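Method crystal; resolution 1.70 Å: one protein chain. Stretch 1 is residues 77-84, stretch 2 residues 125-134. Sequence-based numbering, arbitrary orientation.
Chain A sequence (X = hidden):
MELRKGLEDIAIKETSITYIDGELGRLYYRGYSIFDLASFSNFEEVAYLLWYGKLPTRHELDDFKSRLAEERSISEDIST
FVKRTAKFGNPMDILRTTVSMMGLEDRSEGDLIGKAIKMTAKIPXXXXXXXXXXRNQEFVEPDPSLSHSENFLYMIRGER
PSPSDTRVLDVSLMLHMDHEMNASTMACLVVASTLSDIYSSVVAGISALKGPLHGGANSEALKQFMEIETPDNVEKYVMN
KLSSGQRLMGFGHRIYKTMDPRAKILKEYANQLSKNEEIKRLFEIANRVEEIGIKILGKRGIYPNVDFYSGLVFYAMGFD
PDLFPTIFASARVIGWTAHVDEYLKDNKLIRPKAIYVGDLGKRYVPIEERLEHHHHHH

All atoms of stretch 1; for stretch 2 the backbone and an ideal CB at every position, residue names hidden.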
ATOM      1  N   ASP A  77     -19.504 -10.317  -6.745  1.00 18.91           N
ATOM      2  CA  ASP A  77     -18.464 -10.840  -5.883  1.00 22.53           C
ATOM      3  C   ASP A  77     -18.214  -9.848  -4.740  1.00 18.83           C
ATOM      4  O   ASP A  77     -18.060 -10.214  -3.551  1.00 18.33           O
ATOM      5  CB  ASP A  77     -17.180 -11.112  -6.652  1.00 25.17           C
ATOM      6  CG  ASP A  77     -17.176 -12.487  -7.303  1.00 32.89           C
ATOM      7  OD1 ASP A  77     -18.268 -13.130  -7.339  1.00 34.94           O
ATOM      8  OD2 ASP A  77     -16.090 -12.897  -7.764  1.00 42.67           O
ATOM      9  N   ILE A  78     -18.186  -8.557  -5.102  1.00 16.57           N
ATOM     10  CA  ILE A  78     -17.830  -7.507  -4.122  1.00 15.09           C
ATOM     11  C   ILE A  78     -19.013  -7.306  -3.183  1.00 15.39           C
ATOM     12  O   ILE A  78     -18.811  -7.268  -2.006  1.00 13.86           O
ATOM     13  CB  ILE A  78     -17.337  -6.209  -4.789  1.00 14.70           C
ATOM     14  CG1 ILE A  78     -15.912  -6.433  -5.307  1.00 15.45           C
ATOM     15  CG2 ILE A  78     -17.397  -5.022  -3.851  1.00 14.90           C
ATOM     16  CD1 ILE A  78     -15.374  -5.324  -6.167  1.00 17.12           C
ATOM     17  N   SER A  79     -20.230  -7.229  -3.739  1.00 16.39           N
ATOM     18  CA  SER A  79     -21.364  -6.996  -2.900  1.00 15.78           C
ATOM     19  C   SER A  79     -21.561  -8.171  -1.951  1.00 16.23           C
ATOM     20  O   SER A  79     -21.914  -7.926  -0.803  1.00 15.61           O
ATOM     21  CB  SER A  79     -22.642  -6.647  -3.631  1.00 18.30           C
ATOM     22  OG  SER A  79     -23.015  -7.666  -4.544  1.00 19.99           O
ATOM     23  N   THR A  80     -21.414  -9.416  -2.439  1.00 16.05           N
ATOM     24  CA  THR A  80     -21.543 -10.575  -1.549  1.00 16.80           C
ATOM     25  C   THR A  80     -20.498 -10.523  -0.422  1.00 15.24           C
ATOM     26  O   THR A  80     -20.829 -10.781   0.732  1.00 15.39           O
ATOM     27  CB  THR A  80     -21.528 -11.920  -2.288  1.00 18.64           C
ATOM     28  OG1 THR A  80     -22.714 -11.888  -3.084  1.00 19.53           O
ATOM     29  CG2 THR A  80     -21.536 -13.100  -1.338  1.00 20.04           C
ATOM     30  N   PHE A  81     -19.248 -10.197  -0.763  1.00 13.72           N
ATOM     31  CA  PHE A  81     -18.195 -10.057   0.209  1.00 14.90           C
ATOM     32  C   PHE A  81     -18.542  -9.036   1.301  1.00 13.86           C
ATOM     33  O   PHE A  81     -18.344  -9.255   2.531  1.00 14.79           O
ATOM     34  CB  PHE A  81     -16.859  -9.724  -0.462  1.00 15.45           C
ATOM     35  CG  PHE A  81     -15.738  -9.681   0.557  1.00 18.18           C
ATOM     36  CD1 PHE A  81     -15.096 -10.838   0.959  1.00 19.65           C
ATOM     37  CD2 PHE A  81     -15.358  -8.477   1.146  1.00 20.53           C
ATOM     38  CE1 PHE A  81     -14.077 -10.795   1.902  1.00 22.25           C
ATOM     39  CE2 PHE A  81     -14.347  -8.444   2.115  1.00 20.17           C
ATOM     40  CZ  PHE A  81     -13.716  -9.603   2.491  1.00 22.25           C
ATOM     41  N   VAL A  82     -19.059  -7.872   0.878  1.00 13.10           N
ATOM     42  CA  VAL A  82     -19.427  -6.868   1.855  1.00 13.92           C
ATOM     43  C   VAL A  82     -20.533  -7.380   2.784  1.00 13.51           C
ATOM     44  O   VAL A  82     -20.512  -7.147   3.961  1.00 14.79           O
ATOM     45  CB  VAL A  82     -19.841  -5.563   1.171  1.00 13.70           C
ATOM     46  CG1 VAL A  82     -20.366  -4.562   2.177  1.00 15.38           C
ATOM     47  CG2 VAL A  82     -18.676  -4.989   0.383  1.00 14.87           C
ATOM     48  N   LYS A  83     -21.575  -7.999   2.235  1.00 14.38           N
ATOM     49  CA  LYS A  83     -22.647  -8.510   3.076  1.00 15.67           C
ATOM     50  C   LYS A  83     -22.129  -9.505   4.128  1.00 15.58           C
ATOM     51  O   LYS A  83     -22.636  -9.574   5.273  1.00 19.50           O
ATOM     52  CB  LYS A  83     -23.726  -9.134   2.177  1.00 17.13           C
ATOM     53  CG  LYS A  83     -24.520  -8.114   1.393  1.00 18.83           C
ATOM     54  CD  LYS A  83     -25.520  -8.809   0.426  1.00 23.14           C
ATOM     55  CE  LYS A  83     -25.665  -8.104  -0.900  1.00 24.38           C
ATOM     56  NZ  LYS A  83     -26.677  -8.776  -1.767  1.00 23.60           N
ATOM     57  N   ARG A  84     -21.190 -10.348   3.704  1.00 16.45           N
ATOM     58  CA  ARG A  84     -20.638 -11.400   4.490  1.00 16.23           C
ATOM     59  C   ARG A  84     -19.884 -10.790   5.676  1.00 16.62           C
ATOM     60  O   ARG A  84     -19.875 -11.349   6.803  1.00 16.93           O
ATOM     61  CB  ARG A  84     -19.697 -12.279   3.658  1.00 19.62           C
ATOM     62  CG  ARG A  84     -18.975 -13.315   4.492  1.00 21.28           C
ATOM     63  CD  ARG A  84     -18.428 -14.490   3.728  1.00 23.97           C
ATOM     64  NE  ARG A  84     -17.426 -14.144   2.752  1.00 28.69           N
ATOM     65  CZ  ARG A  84     -16.113 -14.220   2.936  1.00 32.32           C
ATOM     66  NH1 ARG A  84     -15.605 -14.368   4.157  1.00 32.47           N
ATOM     67  NH2 ARG A  84     -15.325 -14.134   1.877  1.00 32.49           N
ATOM     68  N   UNK A 125     -20.762   3.229  -2.818  1.00 11.07           N
ATOM     69  CA  UNK A 125     -21.666   2.099  -2.905  1.00 11.41           C
ATOM     70  C   UNK A 125     -21.288   1.031  -1.871  1.00 10.86           C
ATOM     71  O   UNK A 125     -22.112   0.471  -1.186  1.00 11.61           O
ATOM     72  CB  UNK A 125     -21.649   1.512  -4.318  1.00 11.41           C
ATOM     73  N   UNK A 126     -19.989   0.794  -1.752  1.00 10.79           N
ATOM     74  CA  UNK A 126     -19.448  -0.199  -0.784  1.00 10.56           C
ATOM     75  C   UNK A 126     -19.726   0.275   0.638  1.00  9.50           C
ATOM     76  O   UNK A 126     -20.205  -0.486   1.502  1.00 10.59           O
ATOM     77  CB  UNK A 126     -17.946  -0.408  -0.985  1.00 10.56           C
ATOM     78  N   UNK A 127     -19.430   1.552   0.923  1.00  9.28           N
ATOM     79  CA  UNK A 127     -19.604   2.067   2.258  1.00  9.49           C
ATOM     80  C   UNK A 127     -21.077   1.944   2.677  1.00  9.65           C
ATOM     81  O   UNK A 127     -21.391   1.557   3.809  1.00  9.31           O
ATOM     82  CB  UNK A 127     -19.131   3.520   2.335  1.00  9.49           C
ATOM     83  N   UNK A 128     -21.954   2.349   1.766  1.00 10.48           N
ATOM     84  CA  UNK A 128     -23.409   2.341   2.006  1.00 10.76           C
ATOM     85  C   UNK A 128     -23.912   0.902   2.295  1.00 12.58           C
ATOM     86  O   UNK A 128     -24.699   0.708   3.241  1.00 12.00           O
ATOM     87  CB  UNK A 128     -24.145   2.925   0.799  1.00 10.76           C
ATOM     88  N   UNK A 129     -23.435  -0.081   1.530  1.00 10.82           N
ATOM     89  CA  UNK A 129     -23.800  -1.482   1.763  1.00 12.57           C
ATOM     90  C   UNK A 129     -23.265  -1.988   3.099  1.00 12.70           C
ATOM     91  O   UNK A 129     -24.005  -2.653   3.832  1.00 12.90           O
ATOM     92  CB  UNK A 129     -23.274  -2.362   0.627  1.00 12.57           C
ATOM     93  N   UNK A 130     -22.063  -1.550   3.522  1.00 11.04           N
ATOM     94  CA  UNK A 130     -21.624  -1.869   4.871  1.00 11.52           C
ATOM     95  C   UNK A 130     -22.651  -1.336   5.872  1.00 11.52           C
ATOM     96  O   UNK A 130     -23.062  -2.071   6.772  1.00 12.99           O
ATOM     97  CB  UNK A 130     -20.237  -1.285   5.146  1.00 11.52           C
ATOM     98  N   UNK A 131     -22.997  -0.044   5.766  1.00 11.35           N
ATOM     99  CA  UNK A 131     -23.858   0.584   6.745  1.00 12.25           C
ATOM    100  C   UNK A 131     -25.244  -0.069   6.784  1.00 14.26           C
ATOM    101  O   UNK A 131     -25.755  -0.296   7.868  1.00 13.38           O
ATOM    102  CB  UNK A 131     -23.986   2.078   6.442  1.00 12.25           C
ATOM    103  N   UNK A 132     -25.850  -0.283   5.619  1.00 12.45           N
ATOM    104  CA  UNK A 132     -27.205  -0.859   5.501  1.00 13.24           C
ATOM    105  C   UNK A 132     -27.164  -2.260   6.136  1.00 13.96           C
ATOM    106  O   UNK A 132     -28.026  -2.564   6.970  1.00 13.82           O
ATOM    107  CB  UNK A 132     -27.665  -0.924   4.043  1.00 13.24           C
ATOM    108  N   UNK A 133     -26.117  -3.021   5.822  1.00 12.65           N
ATOM    109  CA  UNK A 133     -26.026  -4.437   6.298  1.00 13.67           C
ATOM    110  C   UNK A 133     -25.963  -4.455   7.831  1.00 14.32           C
ATOM    111  O   UNK A 133     -26.617  -5.272   8.502  1.00 14.93           O
ATOM    112  CB  UNK A 133     -24.799  -5.139   5.713  1.00 13.67           C
ATOM    113  N   UNK A 134     -25.183  -3.546   8.413  1.00 15.02           N
ATOM    114  CA  UNK A 134     -25.020  -3.514   9.851  1.00 15.77           C
ATOM    115  C   UNK A 134     -26.364  -3.263  10.542  1.00 16.97           C
ATOM    116  O   UNK A 134     -26.577  -3.718  11.679  1.00 18.67           O
ATOM    117  CB  UNK A 134     -24.004  -2.440  10.245  1.00 15.77           C
TER

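Both stretches are helical, and their axes approach to 9.2 Å with 36° between their N-to-C directions. At that spacing short and medium side chains can fill the gap, and stretch 1 offers mostly carbon: Ile78, Val82, and the aliphatic part of Lys83.

Position 125 is out of reach of stretch 1, so this contact sets no preference there. It is Thr125, whose OG1 is hydrogen-bonded elsewhere in the structure.

At position 126 CA-to-CB points sideways, and the ideal CB lies 4.8 Å from Val82 CG2 and 5.5 Å from Ile78 CG2. A flank lined by two methyl groups suits an aliphatic side chain, with isoleucine, leucine, valine or methionine all plausible. The residue is Ile126, chi1 m and chi2 t. Its CG2 comes 4.1 Å from Val82 CG2 and its CG1 4.2 Å from Ile78 CG2, so one branched residue touches two successive turns of the partner helix.

Position 127 points away and 128 is out of reach; stretch 1 decides neither. They are Ile127 and Ser128.

Position 129 points toward stretch 1, its ideal CB 4.0 Å from Val82 CG1. Beyond it lies a groove between Ser79, Val82 and Lys83, deep enough for a leucine or methionine; an alanine would reach Val82 but leave the groove largely unfilled. Leu129, chi1 t and chi2 p, fills it: CG packs 3.7 Å from Val82 CG1, CD2 lies 3.7 Å from Ser79 O, and CD1 lies 4.1 Å from Lys83 CG.

At position 130 CA-to-CB points sideways, but the ideal CB is only 4.4 Å from Val82 CG1, and the CA of 130 lies 6.2 Å from Val82 CA. Valine, isoleucine or leucine could cover this side of the valine. Ile130 does so, its CG1 3.6 Å from Val82 CG1. Val82 thus packs against 126, 129 and 130, a small knob among three larger aliphatics.

Positions 131 and 132 are out of reach, leaving polar residues possible as far as this contact goes. Gln131 and Arg132 make side-chain hydrogen bonds elsewhere in the structure.

Position 133 points toward stretch 1, with the ideal CB 4.8 Å from Lys83 CA and 5.0 Å from Val82 O. Such closeness to backbone favours a compact residue: alanine, serine, threonine or valine. Thr133, chi1 m, places CG2 3.8 Å from Lys83 O, while OG1 donates to Leu129 O at 2.8 Å. Its hydroxyl is therefore satisfied within its own helix; no hydrogen bond crosses the contact.

Position 134 is again out of reach, and Arg134 bonds elsewhere.

Stretch 2 (125-134) TIISLIQRTR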
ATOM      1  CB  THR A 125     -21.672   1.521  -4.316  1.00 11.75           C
ATOM      2  OG1 THR A 125     -21.839   2.629  -5.214  1.00 12.16           O
ATOM      3  CG2 THR A 125     -22.721   0.443  -4.507  1.00 13.38           C
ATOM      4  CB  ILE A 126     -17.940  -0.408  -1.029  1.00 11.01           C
ATOM      5  CG1 ILE A 126     -17.693  -1.095  -2.378  1.00 11.15           C
ATOM      6  CG2 ILE A 126     -17.280  -1.153   0.115  1.00 11.94           C
ATOM      7  CD1 ILE A 126     -16.289  -1.026  -2.890  1.00 11.56           C
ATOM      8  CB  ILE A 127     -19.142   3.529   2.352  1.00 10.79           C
ATOM      9  CG1 ILE A 127     -17.622   3.596   2.159  1.00 10.37           C
ATOM     10  CG2 ILE A 127     -19.552   4.145   3.683  1.00 11.94           C
ATOM     11  CD1 ILE A 127     -17.103   5.009   2.061  1.00 10.96           C
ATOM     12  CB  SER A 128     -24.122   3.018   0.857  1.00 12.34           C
ATOM     13  OG  SER A 128     -23.743   4.383   0.752  1.00 12.61           O
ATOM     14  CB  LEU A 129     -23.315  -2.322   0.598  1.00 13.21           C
ATOM     15  CG  LEU A 129     -23.621  -3.812   0.685  1.00 14.24           C
ATOM     16  CD1 LEU A 129     -25.111  -4.053   0.870  1.00 14.84           C
ATOM     17  CD2 LEU A 129     -23.103  -4.450  -0.592  1.00 14.21           C
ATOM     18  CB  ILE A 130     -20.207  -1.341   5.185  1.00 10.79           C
ATOM     19  CG1 ILE A 130     -19.137  -1.971   4.316  1.00 11.67           C
ATOM     20  CG2 ILE A 130     -19.920  -1.512   6.696  1.00 11.80           C
ATOM     21  CD1 ILE A 130     -17.773  -1.308   4.419  1.00 12.44           C
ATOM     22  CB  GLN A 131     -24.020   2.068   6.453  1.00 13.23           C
ATOM     23  CG  GLN A 131     -24.958   2.743   7.415  1.00 15.92           C
ATOM     24  CD  GLN A 131     -24.266   2.897   8.726  1.00 20.27           C
ATOM     25  OE1 GLN A 131     -23.461   3.839   8.933  1.00 23.48           O
ATOM     26  NE2 GLN A 131     -24.516   1.914   9.589  1.00 23.16           N
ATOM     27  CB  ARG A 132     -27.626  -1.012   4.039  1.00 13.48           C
ATOM     28  CG  ARG A 132     -27.820   0.305   3.296  1.00 13.92           C
ATOM     29  CD  ARG A 132     -29.060   1.071   3.679  1.00 15.00           C
ATOM     30  NE  ARG A 132     -30.338   0.522   3.229  1.00 13.61           N
ATOM     31  CZ  ARG A 132     -31.532   1.024   3.525  1.00 16.21           C
ATOM     32  NH1 ARG A 132     -31.675   2.185   4.161  1.00 14.41           N
ATOM     33  NH2 ARG A 132     -32.610   0.396   3.098  1.00 15.73           N
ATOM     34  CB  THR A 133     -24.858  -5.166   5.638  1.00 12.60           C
ATOM     35  OG1 THR A 133     -25.034  -5.199   4.224  1.00 13.70           O
ATOM     36  CG2 THR A 133     -24.720  -6.569   6.170  1.00 12.28           C
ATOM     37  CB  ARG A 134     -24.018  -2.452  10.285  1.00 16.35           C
ATOM     38  CG  ARG A 134     -22.602  -2.885  10.010  1.00 16.73           C
ATOM     39  CD  ARG A 134     -21.776  -1.708  10.352  1.00 19.49           C
ATOM     40  NE  ARG A 134     -20.403  -1.986  10.480  1.00 21.66           N
ATOM     41  CZ  ARG A 134     -19.586  -1.089  11.031  1.00 29.84           C
ATOM     42  NH1 ARG A 134     -20.029   0.145  11.283  1.00 29.72           N
ATOM     43  NH2 ARG A 134     -18.355  -1.433  11.315  1.00 28.85           N
TER
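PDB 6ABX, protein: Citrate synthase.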